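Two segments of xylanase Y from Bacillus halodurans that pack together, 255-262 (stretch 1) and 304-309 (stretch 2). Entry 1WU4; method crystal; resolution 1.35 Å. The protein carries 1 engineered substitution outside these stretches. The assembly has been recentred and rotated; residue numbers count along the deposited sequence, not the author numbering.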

# COMPACT_ATOMS: atom_id res chain seq x y z
N LYS A 255 -8.78 10.61 18.12
CA LYS A 255 -10.04 10.36 17.44
C LYS A 255 -10.34 8.88 17.26
O LYS A 255 -11.14 8.49 16.40
CB LYS A 255 -10.05 11.07 16.08
CG LYS A 255 -10.03 12.60 16.18
CD LYS A 255 -11.23 13.11 16.97
CE LYS A 255 -11.18 14.62 17.13
NZ LYS A 255 -12.30 15.11 17.99
N GLY A 256 -9.69 8.04 18.06
CA GLY A 256 -9.92 6.61 18.00
C GLY A 256 -9.02 5.78 17.10
O GLY A 256 -9.23 4.58 16.96
N TYR A 257 -8.01 6.41 16.51
CA TYR A 257 -7.09 5.71 15.60
C TYR A 257 -5.82 5.20 16.27
O TYR A 257 -4.85 4.87 15.59
CB TYR A 257 -6.72 6.64 14.44
CG TYR A 257 -7.87 6.92 13.50
CD1 TYR A 257 -8.14 6.07 12.43
CD2 TYR A 257 -8.69 8.03 13.69
CE1 TYR A 257 -9.21 6.32 11.57
CE2 TYR A 257 -9.76 8.29 12.84
CZ TYR A 257 -10.01 7.43 11.78
OH TYR A 257 -11.07 7.69 10.93
N GLY A 258 -5.81 5.11 17.59
CA GLY A 258 -4.62 4.65 18.28
C GLY A 258 -4.52 3.17 18.56
O GLY A 258 -3.70 2.76 19.38
N HIS A 259 -5.31 2.35 17.87
CA HIS A 259 -5.28 0.91 18.10
C HIS A 259 -4.97 0.11 16.85
O HIS A 259 -4.72 0.68 15.78
CB HIS A 259 -6.63 0.49 18.68
CG HIS A 259 -7.09 1.36 19.81
ND1 HIS A 259 -6.39 1.46 21.00
CD2 HIS A 259 -8.13 2.21 19.92
CE1 HIS A 259 -6.99 2.34 21.78
NE2 HIS A 259 -8.04 2.82 21.15
N PHE A 260 -4.94 -1.21 16.98
CA PHE A 260 -4.66 -2.08 15.85
C PHE A 260 -5.97 -2.33 15.12
O PHE A 260 -6.83 -3.07 15.60
CB PHE A 260 -4.07 -3.42 16.31
CG PHE A 260 -3.62 -4.30 15.18
CD1 PHE A 260 -2.47 -3.98 14.46
CD2 PHE A 260 -4.34 -5.43 14.82
CE1 PHE A 260 -2.05 -4.78 13.40
CE2 PHE A 260 -3.93 -6.23 13.75
CZ PHE A 260 -2.78 -5.90 13.04
N PHE A 261 -6.12 -1.68 13.97
CA PHE A 261 -7.33 -1.82 13.19
C PHE A 261 -7.01 -1.72 11.69
O PHE A 261 -5.86 -1.86 11.28
CB PHE A 261 -8.36 -0.76 13.61
CG PHE A 261 -9.80 -1.21 13.47
CD1 PHE A 261 -10.72 -0.43 12.79
CD2 PHE A 261 -10.22 -2.42 14.02
CE1 PHE A 261 -12.05 -0.83 12.67
CE2 PHE A 261 -11.55 -2.84 13.90
CZ PHE A 261 -12.47 -2.04 13.22
N SER A 262 -8.04 -1.45 10.89
CA SER A 262 -7.92 -1.39 9.44
C SER A 262 -6.63 -0.87 8.80
O SER A 262 -6.03 -1.58 7.99
CB SER A 262 -9.12 -0.62 8.88
OG SER A 262 -10.32 -1.18 9.39
N ARG A 304 -10.74 -9.06 16.48
CA ARG A 304 -11.29 -7.82 17.01
C ARG A 304 -10.37 -6.65 16.73
O ARG A 304 -9.38 -6.76 16.02
CB ARG A 304 -11.41 -7.89 18.54
CG ARG A 304 -11.92 -9.18 19.12
CD ARG A 304 -13.39 -9.37 18.83
NE ARG A 304 -13.92 -10.53 19.53
CZ ARG A 304 -14.17 -10.57 20.84
NH1 ARG A 304 -13.95 -9.50 21.59
NH2 ARG A 304 -14.64 -11.68 21.40
N ARG A 305 -10.76 -5.50 17.29
CA ARG A 305 -9.93 -4.31 17.26
C ARG A 305 -9.17 -4.60 18.55
O ARG A 305 -9.76 -5.07 19.53
CB ARG A 305 -10.77 -3.04 17.44
CG ARG A 305 -9.93 -1.77 17.57
CD ARG A 305 -10.74 -0.58 18.09
NE ARG A 305 -11.78 -0.15 17.16
CZ ARG A 305 -11.59 0.68 16.14
NH1 ARG A 305 -10.38 1.18 15.89
NH2 ARG A 305 -12.61 1.02 15.37
N TYR A 306 -7.86 -4.36 18.56
CA TYR A 306 -7.07 -4.60 19.77
C TYR A 306 -6.24 -3.38 20.10
O TYR A 306 -5.83 -2.64 19.20
CB TYR A 306 -6.08 -5.75 19.55
CG TYR A 306 -6.67 -7.06 19.09
CD1 TYR A 306 -7.18 -7.98 20.01
CD2 TYR A 306 -6.73 -7.37 17.74
CE1 TYR A 306 -7.73 -9.19 19.58
CE2 TYR A 306 -7.29 -8.56 17.30
CZ TYR A 306 -7.78 -9.46 18.22
OH TYR A 306 -8.35 -10.63 17.77
N LYS A 307 -6.00 -3.16 21.39
CA LYS A 307 -5.10 -2.08 21.77
C LYS A 307 -3.79 -2.69 21.30
O LYS A 307 -3.70 -3.91 21.15
CB LYS A 307 -5.10 -1.88 23.29
CG LYS A 307 -6.46 -1.49 23.85
CD LYS A 307 -6.42 -1.17 25.33
CE LYS A 307 -5.85 0.20 25.60
NZ LYS A 307 -5.96 0.57 27.04
N ILE A 308 -2.76 -1.89 21.04
CA ILE A 308 -1.54 -2.49 20.54
C ILE A 308 -0.88 -3.47 21.50
O ILE A 308 -0.06 -4.28 21.08
CB ILE A 308 -0.52 -1.43 20.06
CG1 ILE A 308 -0.08 -0.53 21.21
CG2 ILE A 308 -1.13 -0.61 18.92
CD1 ILE A 308 1.08 0.39 20.84
N ASP A 309 -1.23 -3.41 22.78
CA ASP A 309 -0.63 -4.34 23.73
C ASP A 309 -1.36 -5.69 23.72
O ASP A 309 -1.02 -6.60 24.47
CB ASP A 309 -0.61 -3.75 25.14
CG ASP A 309 -1.99 -3.66 25.78
OD1 ASP A 309 -3.00 -3.95 25.11
OD2 ASP A 309 -2.06 -3.30 26.97
O HOH W 1 -3.65 0.83 21.30
O HOH W 2 -7.94 -5.33 14.30

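Polar backbone groups that are drawn into a contact must find partners, and where direct pairing runs out, water commonly supplies the rest. The packing of 255-262 against 304-309 in xylanase Y illustrates the rule. Direct pairing is confined to a single antiparallel bridge, in which Phe 260 and Tyr 306 face each other with their CA atoms 5.2 Å apart. Its two hydrogen bonds are unequal. Phe 260 N donates to Tyr 306 O at 2.8 Å and is nearly straight, at 162°; the return bond, from Tyr 306 N to Phe 260 O, is well aligned at 168° but weak, stretched to 3.4 Å.

Ordered waters extend the pairing on both sides of this bridge. Phe 260 O, so loosely held by Tyr 306 N, also accepts from water 2 at 2.8 Å, and the same water donates to Arg 304 O at 2.7 Å, tying together two carbonyls that could not bond to each other. Water 1 donates to Gly 258 O at 2.7 Å and accepts from Ile 308 N at 2.9 Å, thus joining an acceptor of one stretch to a donor of the other. It also lies 2.8 Å from His 259 ND1, a hydrogen bond whose direction the geometry leaves open.

The side chains complete the contact. The guanidinium of Arg 305 lies flat on the ring of Phe 261, with planes inclined by 23° and CZ 3.6 Å from the ring centroid, 12° off the normal: a cation-pi arrangement. Stacking leaves the in-plane N-H groups free to bond, and NE and NH2 are indeed satisfied elsewhere in the structure. Beside the bridge, Phe 260 CD2 meets Tyr 306 CD2 at 4.2 Å, at the edge of the tyrosine ring, while Tyr 306 OH accepts from Arg 304 N at 3.1 Å within its own stretch.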